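Local coordinates for protein teichoic acid D-alanine hydrolase (Staphylococcus aureus, PDB 5ZH8) that removes D-alanyl esters from wall teichoic acid and lipoteichoic acid by hydrolysis, affecting cell wall structure and methicillin resistance, at residues A[303-307]-A[308-312]; A[129-132]-A[133-137]; A[139-143]-A[144-148]. All coordinates share one frame; numbering follows the deposited sequence.

The three contacts follow one helix and the turn that lies along it. Contact 2 is the buried N-terminal part of helix 129-142, contact 3 its partly buried end, and contact 1 a surface turn joining helices 292-303 and 310-318. All meet: Leu135 of contact 2 touches Leu307 and Phe308 of contact 1, Gln139 of contact 3 lies against the same two residues, and Leu137 packs on Ile146. Main-chain helix bonds and one aromatic-aliphatic pair make up contact 2. Contacts 1 and 3 each hold a Schellman motif, but contact 1 is completed by rings and proline, contact 3 by a salt bridge and branched aliphatic side chains.

Contact 1 (A[303-307]-A[308-312]); sequences QQYKL and FSPKI
A Schellman motif closes helix 292-303 at Tyr305, and the ring of this C-prime residue is met five positions later by Pro310, in the first turn of helix 310-318. Pro310 CG stands 3.7 Å from the centroid of the Tyr305 ring and only 5° off its normal, a CH-pi contact over the middle of the face. Pro310 CB, 3.8 Å from Tyr305 CE1, extends the overlap toward one rim, and the two side chains cross at about a right angle. The opposite face lies over Gln303 O, 3.6 Å from the ring plane, so the ring lies between the carbonyl of Gln303 and Pro310. Its hydroxyl end is held by a hydrogen bond to Asn314 OD1.

The positive phi of Tyr305 turns the chain back, with Lys306 N bonded to Gln301 O and Tyr305 N to Ile302 O as the motif requires. The return path brings Phe308 O to 3.3 Å from Tyr305 CA and near the plane of the tyrosine ring at its edge. Helix 310-318 then starts from Ser309 in the N-cap position, and Ser309 O accepts Ile312 N at 3.1 Å.

On the inward side of the turn, neighbouring Leu307 and Phe308 pack on each other. Phe308 CG lies anti to its own carbonyl carbon (chi1 -42°) and beside the backbone N, which sets the ring next to Leu307. Leu307 CB sits over one face of that ring, 4.0 Å from its centroid and offset toward the rim. The phenylalanine is buried against Lys138 and Leu316, and Leu307 also touches Leu243.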
loop_
_atom_site.group_PDB
_atom_site.type_symbol
_atom_site.label_atom_id
_atom_site.label_comp_id
_atom_site.label_asym_id
_atom_site.label_seq_id
_atom_site.Cartn_x
_atom_site.Cartn_y
_atom_site.Cartn_z
ATOM N N GLN A 303 -30.790 2.484 5.256
ATOM C CA GLN A 303 -31.116 2.354 6.672
ATOM C C GLN A 303 -32.553 2.772 6.955
ATOM O O GLN A 303 -33.195 2.221 7.850
ATOM C CB GLN A 303 -30.153 3.179 7.536
ATOM C CG GLN A 303 -28.825 2.492 7.821
ATOM C CD GLN A 303 -27.911 3.336 8.684
ATOM O OE1 GLN A 303 -27.651 4.500 8.377
ATOM N NE2 GLN A 303 -27.415 2.755 9.766
ATOM N N GLN A 304 -33.050 3.744 6.195
ATOM C CA GLN A 304 -34.438 4.204 6.313
ATOM C C GLN A 304 -35.430 3.427 5.433
ATOM O O GLN A 304 -36.534 3.894 5.184
ATOM C CB GLN A 304 -34.503 5.689 5.977
ATOM C CG GLN A 304 -33.835 6.559 7.022
ATOM C CD GLN A 304 -33.497 7.944 6.514
ATOM O OE1 GLN A 304 -33.606 8.239 5.318
ATOM N NE2 GLN A 304 -33.079 8.810 7.427
ATOM N N TYR A 305 -35.027 2.249 4.965
ATOM C CA TYR A 305 -35.906 1.335 4.232
ATOM C C TYR A 305 -36.420 1.896 2.912
ATOM O O TYR A 305 -37.599 1.785 2.606
ATOM C CB TYR A 305 -37.068 0.893 5.125
ATOM C CG TYR A 305 -36.611 0.468 6.499
ATOM C CD1 TYR A 305 -35.691 -0.562 6.649
ATOM C CD2 TYR A 305 -37.086 1.097 7.640
ATOM C CE1 TYR A 305 -35.262 -0.954 7.895
ATOM C CE2 TYR A 305 -36.661 0.709 8.891
ATOM C CZ TYR A 305 -35.754 -0.319 9.010
ATOM O OH TYR A 305 -35.332 -0.702 10.255
ATOM N N LYS A 306 -35.527 2.451 2.105
ATOM C CA LYS A 306 -35.891 3.012 0.819
ATOM C C LYS A 306 -35.678 2.081 -0.337
ATOM O O LYS A 306 -36.155 2.327 -1.399
ATOM C CB LYS A 306 -35.159 4.301 0.550
ATOM C CG LYS A 306 -35.844 5.514 1.122
ATOM C CD LYS A 306 -35.648 6.720 0.234
ATOM C CE LYS A 306 -35.670 7.998 1.051
ATOM N NZ LYS A 306 -35.075 9.149 0.331
ATOM N N LEU A 307 -34.900 1.046 -0.154
ATOM C CA LEU A 307 -34.737 0.037 -1.205
ATOM C C LEU A 307 -35.480 -1.249 -0.895
ATOM O O LEU A 307 -35.966 -1.912 -1.804
ATOM C CB LEU A 307 -33.264 -0.304 -1.412
ATOM C CG LEU A 307 -32.406 0.736 -2.107
ATOM C CD1 LEU A 307 -31.057 0.095 -2.386
ATOM C CD2 LEU A 307 -33.049 1.246 -3.389
ATOM N N PHE A 308 -35.522 -1.622 0.384
ATOM C CA PHE A 308 -36.229 -2.812 0.824
ATOM C C PHE A 308 -37.029 -2.535 2.096
ATOM O O PHE A 308 -36.755 -1.579 2.828
ATOM C CB PHE A 308 -35.251 -3.958 1.097
ATOM C CG PHE A 308 -34.159 -4.101 0.072
ATOM C CD1 PHE A 308 -34.417 -4.670 -1.175
ATOM C CD2 PHE A 308 -32.866 -3.690 0.360
ATOM C CE1 PHE A 308 -33.408 -4.825 -2.108
ATOM C CE2 PHE A 308 -31.853 -3.844 -0.568
ATOM C CZ PHE A 308 -32.126 -4.410 -1.803
ATOM N N SER A 309 -38.013 -3.395 2.353
ATOM C CA SER A 309 -38.741 -3.408 3.621
ATOM C C SER A 309 -37.812 -3.706 4.806
ATOM O O SER A 309 -36.703 -4.214 4.620
ATOM C CB SER A 309 -39.821 -4.481 3.569
ATOM O OG SER A 309 -39.233 -5.752 3.357
ATOM N N PRO A 310 -38.257 -3.394 6.032
ATOM C CA PRO A 310 -37.419 -3.682 7.206
ATOM C C PRO A 310 -37.045 -5.167 7.373
ATOM O O PRO A 310 -35.920 -5.473 7.769
ATOM C CB PRO A 310 -38.280 -3.194 8.377
ATOM C CG PRO A 310 -39.175 -2.159 7.794
ATOM C CD PRO A 310 -39.457 -2.614 6.391
ATOM N N LYS A 311 -37.975 -6.071 7.059
ATOM C CA LYS A 311 -37.710 -7.518 7.138
ATOM C C LYS A 311 -36.620 -8.017 6.174
ATOM O O LYS A 311 -36.016 -9.065 6.414
ATOM C CB LYS A 311 -38.999 -8.314 6.926
ATOM C CG LYS A 311 -39.971 -8.210 8.086
ATOM C CD LYS A 311 -41.143 -9.168 7.893
ATOM C CE LYS A 311 -42.229 -8.973 8.934
ATOM N NZ LYS A 311 -41.697 -9.030 10.326
ATOM N N ILE A 312 -36.374 -7.275 5.097
ATOM C CA ILE A 312 -35.241 -7.551 4.202
ATOM C C ILE A 312 -33.998 -6.763 4.639
ATOM O O ILE A 312 -32.903 -7.322 4.733
ATOM C CB ILE A 312 -35.582 -7.219 2.727
ATOM C CG1 ILE A 312 -36.765 -8.065 2.230
ATOM C CG2 ILE A 312 -34.369 -7.421 1.821
ATOM C CD1 ILE A 312 -36.537 -9.557 2.256
#

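Contact 2 (A[129-132]-A[133-137]); sequences QKFS and TGLLL
Phe131 carries CG opposite its backbone N (chi1 178°), which swings the ring along the helix toward Leu135; in Leu135, CG lies beside the backbone N (chi1 -75°), bringing the CD1 branch over the ring. The pair sits one turn apart on helix 129-142. Ser127 and Lys130 have the spacing of the Ser-x-x-Lys motif of penicillin-binding proteins and serine beta-lactamases, consistent with the family of this esterase, and Lys130 NZ forms a salt bridge with Asp213 OD1 and a hydrogen bond with Ser127 OG.

Leu135 CD1 lies 3.8 Å from the Phe131 ring centroid, 16° off the normal and displaced toward the rim, a CH-pi contact. Leu298 and Ile302 of helix 292-303 also touch the phenylalanine side chain, and Phe333 meets its ring at a steep angle.

Beneath these side chains runs regular alpha-helical bonding. Gly134 N reaches Lys130 O at 2.8 Å and Leu135 N reaches Phe131 O at 2.9 Å; Thr133 N with Gln129 O and Leu136 N with Ser132 O complete the ladder. On another side of the helix, the hydroxyls of Ser132 and Thr133 both hydrogen-bond to Tyr231 OH, and buried Gln129 OE1 is held by Asn287 N. At the rim of the aromatic contact, Leu135 CD1 comes closest to Phe131 CZ, at 3.6 Å.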
loop_
_atom_site.group_PDB
_atom_site.type_symbol
_atom_site.label_atom_id
_atom_site.label_comp_id
_atom_site.label_asym_id
_atom_site.label_seq_id
_atom_site.Cartn_x
_atom_site.Cartn_y
_atom_site.Cartn_z
ATOM N N GLN A 129 -17.639 -0.722 -4.564
ATOM C CA GLN A 129 -18.684 -0.899 -5.586
ATOM C C GLN A 129 -19.372 -2.259 -5.478
ATOM O O GLN A 129 -20.508 -2.409 -5.914
ATOM C CB GLN A 129 -18.150 -0.719 -7.012
ATOM C CG GLN A 129 -19.271 -0.552 -8.037
ATOM C CD GLN A 129 -18.782 -0.464 -9.464
ATOM O OE1 GLN A 129 -17.691 -0.927 -9.788
ATOM N NE2 GLN A 129 -19.601 0.119 -10.335
ATOM N N LYS A 130 -18.695 -3.243 -4.901
ATOM C CA LYS A 130 -19.325 -4.541 -4.641
ATOM C C LYS A 130 -20.651 -4.418 -3.862
ATOM O O LYS A 130 -21.539 -5.254 -4.019
ATOM C CB LYS A 130 -18.364 -5.460 -3.889
ATOM C CG LYS A 130 -17.161 -5.893 -4.709
ATOM C CD LYS A 130 -16.346 -6.939 -3.976
ATOM C CE LYS A 130 -15.180 -7.418 -4.820
ATOM N NZ LYS A 130 -14.232 -6.324 -5.157
ATOM N N PHE A 131 -20.770 -3.383 -3.030
ATOM C CA PHE A 131 -22.009 -3.086 -2.309
ATOM C C PHE A 131 -23.138 -2.728 -3.274
ATOM O O PHE A 131 -24.260 -3.192 -3.120
ATOM C CB PHE A 131 -21.767 -1.951 -1.296
ATOM C CG PHE A 131 -22.994 -1.535 -0.520
ATOM C CD1 PHE A 131 -23.813 -2.477 0.093
ATOM C CD2 PHE A 131 -23.314 -0.187 -0.378
ATOM C CE1 PHE A 131 -24.932 -2.086 0.810
ATOM C CE2 PHE A 131 -24.431 0.213 0.336
ATOM C CZ PHE A 131 -25.244 -0.742 0.929
ATOM N N SER A 132 -22.830 -1.903 -4.266
ATOM C CA SER A 132 -23.771 -1.574 -5.341
ATOM C C SER A 132 -24.268 -2.852 -6.041
ATOM O O SER A 132 -25.479 -3.044 -6.218
ATOM C CB SER A 132 -23.113 -0.610 -6.344
ATOM O OG SER A 132 -23.767 -0.614 -7.603
ATOM N N THR A 133 -23.323 -3.718 -6.411
ATOM C CA THR A 133 -23.623 -4.992 -7.061
ATOM C C THR A 133 -24.444 -5.922 -6.142
ATOM O O THR A 133 -25.363 -6.608 -6.601
ATOM C CB THR A 133 -22.321 -5.705 -7.503
ATOM O OG1 THR A 133 -21.594 -4.869 -8.409
ATOM C CG2 THR A 133 -22.619 -7.049 -8.185
ATOM N N GLY A 134 -24.113 -5.939 -4.853
ATOM C CA GLY A 134 -24.868 -6.719 -3.880
ATOM C C GLY A 134 -26.305 -6.245 -3.746
ATOM O O GLY A 134 -27.221 -7.055 -3.636
ATOM N N LEU A 135 -26.507 -4.929 -3.756
ATOM C CA LEU A 135 -27.853 -4.359 -3.677
ATOM C C LEU A 135 -28.695 -4.762 -4.880
ATOM O O LEU A 135 -29.873 -5.085 -4.734
ATOM C CB LEU A 135 -27.793 -2.835 -3.567
ATOM C CG LEU A 135 -27.363 -2.304 -2.196
ATOM C CD1 LEU A 135 -26.916 -0.854 -2.291
ATOM C CD2 LEU A 135 -28.485 -2.453 -1.176
ATOM N N LEU A 136 -28.077 -4.743 -6.063
ATOM C CA LEU A 136 -28.732 -5.168 -7.293
ATOM C C LEU A 136 -29.102 -6.644 -7.232
ATOM O O LEU A 136 -30.175 -7.031 -7.683
ATOM C CB LEU A 136 -27.826 -4.897 -8.500
ATOM C CG LEU A 136 -27.601 -3.427 -8.882
ATOM C CD1 LEU A 136 -26.516 -3.315 -9.942
ATOM C CD2 LEU A 136 -28.893 -2.775 -9.363
ATOM N N LEU A 137 -28.207 -7.456 -6.676
ATOM C CA LEU A 137 -28.468 -8.885 -6.442
ATOM C C LEU A 137 -29.684 -9.088 -5.553
ATOM O O LEU A 137 -30.602 -9.820 -5.908
ATOM C CB LEU A 137 -27.268 -9.569 -5.784
ATOM C CG LEU A 137 -26.245 -10.252 -6.696
ATOM C CD1 LEU A 137 -25.155 -10.874 -5.837
ATOM C CD2 LEU A 137 -26.876 -11.302 -7.592
#

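Contact 3 (A[139-143]-A[144-148]); sequences QLEEE and HKINI
His144 leaves the helical conformation of helix 129-142 with a positive phi, and its N donates to Glu141 O at 3.0 Å. The donor lies 69° out of that carbonyl's plane, not on a lone pair. The imidazole of His144 has Glu142 O over one face.

Lys145 N supplies the second bond of the Schellman motif, 3.0 Å to Leu140 O and nearly along the C=O axis. The lysine chain bends at its last torsion and brings NZ to 2.7 Å from Glu143 OE1 in a salt bridge; NZ approaches this oxygen on the anti side, 24° out of the carboxylate plane. The other oxygen, Glu143 OE2, pairs with Lys238, so the carboxylate is held between two lysines.

At Ile146 the N adds a weak bond of 3.4 Å to the same Leu140 O. CG1 lies between the backbone N and carbonyl carbon (chi1 67°), which directs the CG1-CD1 branch back onto the helix: Ile146 CD1 is 3.7 Å from Leu140 CB, and Ile146 CG1 is 3.6 Å from Glu141 CG. Ile146 also packs on Val226 of helix 213-227 and Leu167 of helix 167-171, joining the exit of helix 129-142 to both. Ile146 O receives a straight CA-H...O contact from Glu141. Past Asn147, Ile148 lays CD1 at 3.5 Å from Glu141 OE2, the oxygen bonded to Tyr331 OH.

Leu140 O thus takes two N-H groups of the departing chain, while Lys145 and Lys238 would be expected to favour an ionised Glu143 and to offset some of the negative charge of residues 141-143.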
loop_
_atom_site.group_PDB
_atom_site.type_symbol
_atom_site.label_atom_id
_atom_site.label_comp_id
_atom_site.label_asym_id
_atom_site.label_seq_id
_atom_site.Cartn_x
_atom_site.Cartn_y
_atom_site.Cartn_z
ATOM N N GLN A 139 -32.042 -7.010 -4.840
ATOM C CA GLN A 139 -33.203 -6.546 -5.589
ATOM C C GLN A 139 -33.733 -7.629 -6.534
ATOM O O GLN A 139 -34.933 -7.893 -6.570
ATOM C CB GLN A 139 -32.863 -5.291 -6.380
ATOM C CG GLN A 139 -32.850 -4.019 -5.549
ATOM C CD GLN A 139 -32.327 -2.826 -6.331
ATOM O OE1 GLN A 139 -31.728 -2.985 -7.396
ATOM N NE2 GLN A 139 -32.549 -1.624 -5.803
ATOM N N LEU A 140 -32.829 -8.254 -7.278
ATOM C CA LEU A 140 -33.189 -9.318 -8.209
ATOM C C LEU A 140 -33.772 -10.553 -7.525
ATOM O O LEU A 140 -34.614 -11.234 -8.101
ATOM C CB LEU A 140 -31.978 -9.722 -9.061
ATOM C CG LEU A 140 -31.574 -8.692 -10.117
ATOM C CD1 LEU A 140 -30.313 -9.141 -10.825
ATOM C CD2 LEU A 140 -32.703 -8.469 -11.113
ATOM N N GLU A 141 -33.318 -10.838 -6.308
ATOM C CA GLU A 141 -33.863 -11.939 -5.510
ATOM C C GLU A 141 -35.317 -11.676 -5.146
ATOM O O GLU A 141 -36.160 -12.564 -5.279
ATOM C CB GLU A 141 -33.038 -12.149 -4.236
ATOM C CG GLU A 141 -31.640 -12.682 -4.481
ATOM C CD GLU A 141 -30.771 -12.615 -3.248
ATOM O OE1 GLU A 141 -31.172 -13.183 -2.218
ATOM O OE2 GLU A 141 -29.687 -12.003 -3.307
ATOM N N GLU A 142 -35.604 -10.448 -4.719
ATOM C CA GLU A 142 -36.954 -10.040 -4.333
ATOM C C GLU A 142 -37.887 -9.831 -5.541
ATOM O O GLU A 142 -39.107 -9.862 -5.406
ATOM C CB GLU A 142 -36.893 -8.766 -3.489
ATOM C CG GLU A 142 -36.113 -8.901 -2.181
ATOM C CD GLU A 142 -36.634 -10.008 -1.279
ATOM O OE1 GLU A 142 -37.865 -10.072 -1.053
ATOM O OE2 GLU A 142 -35.803 -10.812 -0.792
ATOM N N GLU A 143 -37.303 -9.605 -6.716
ATOM C CA GLU A 143 -38.053 -9.599 -7.972
ATOM C C GLU A 143 -38.303 -11.016 -8.502
ATOM O O GLU A 143 -39.019 -11.188 -9.482
ATOM C CB GLU A 143 -37.314 -8.771 -9.025
ATOM C CG GLU A 143 -37.304 -7.279 -8.731
ATOM C CD GLU A 143 -36.534 -6.474 -9.762
ATOM O OE1 GLU A 143 -36.295 -6.988 -10.879
ATOM O OE2 GLU A 143 -36.174 -5.315 -9.463
ATOM N N HIS A 144 -37.712 -12.017 -7.845
ATOM C CA HIS A 144 -37.874 -13.432 -8.205
ATOM C C HIS A 144 -37.240 -13.772 -9.558
ATOM O O HIS A 144 -37.736 -14.617 -10.297
ATOM C CB HIS A 144 -39.349 -13.861 -8.174
ATOM C CG HIS A 144 -40.131 -13.277 -7.038
ATOM N ND1 HIS A 144 -40.258 -13.900 -5.815
ATOM C CD2 HIS A 144 -40.827 -12.121 -6.945
ATOM C CE1 HIS A 144 -40.999 -13.152 -5.021
ATOM N NE2 HIS A 144 -41.361 -12.070 -5.683
ATOM N N LYS A 145 -36.131 -13.098 -9.860
ATOM C CA LYS A 145 -35.361 -13.320 -11.081
ATOM C C LYS A 145 -34.124 -14.167 -10.832
ATOM O O LYS A 145 -33.627 -14.794 -11.751
ATOM C CB LYS A 145 -34.957 -11.983 -11.701
ATOM C CG LYS A 145 -36.133 -11.214 -12.284
ATOM C CD LYS A 145 -35.682 -10.215 -13.337
ATOM C CE LYS A 145 -36.848 -9.395 -13.860
ATOM N NZ LYS A 145 -37.400 -8.506 -12.797
ATOM N N ILE A 146 -33.618 -14.165 -9.604
ATOM C CA ILE A 146 -32.534 -15.066 -9.202
ATOM C C ILE A 146 -32.818 -15.657 -7.830
ATOM O O ILE A 146 -33.584 -15.104 -7.053
ATOM C CB ILE A 146 -31.159 -14.354 -9.147
ATOM C CG1 ILE A 146 -31.131 -13.321 -8.015
ATOM C CG2 ILE A 146 -30.836 -13.703 -10.484
ATOM C CD1 ILE A 146 -29.845 -12.527 -7.935
ATOM N N ASN A 147 -32.188 -16.787 -7.540
ATOM C CA ASN A 147 -32.182 -17.341 -6.194
ATOM C C ASN A 147 -30.733 -17.515 -5.771
ATOM O O ASN A 147 -29.929 -18.090 -6.508
ATOM C CB ASN A 147 -32.923 -18.671 -6.159
ATOM C CG ASN A 147 -33.272 -19.106 -4.757
ATOM O OD1 ASN A 147 -32.407 -19.529 -3.981
ATOM N ND2 ASN A 147 -34.552 -19.008 -4.421
ATOM N N ILE A 148 -30.406 -17.030 -4.581
ATOM C CA ILE A 148 -29.003 -16.901 -4.179
ATOM C C ILE A 148 -28.274 -18.247 -4.027
ATOM O O ILE A 148 -27.050 -18.307 -4.139
ATOM C CB ILE A 148 -28.865 -16.063 -2.889
ATOM C CG1 ILE A 148 -27.474 -15.428 -2.808
ATOM C CG2 ILE A 148 -29.170 -16.900 -1.654
ATOM C CD1 ILE A 148 -27.182 -14.437 -3.920
#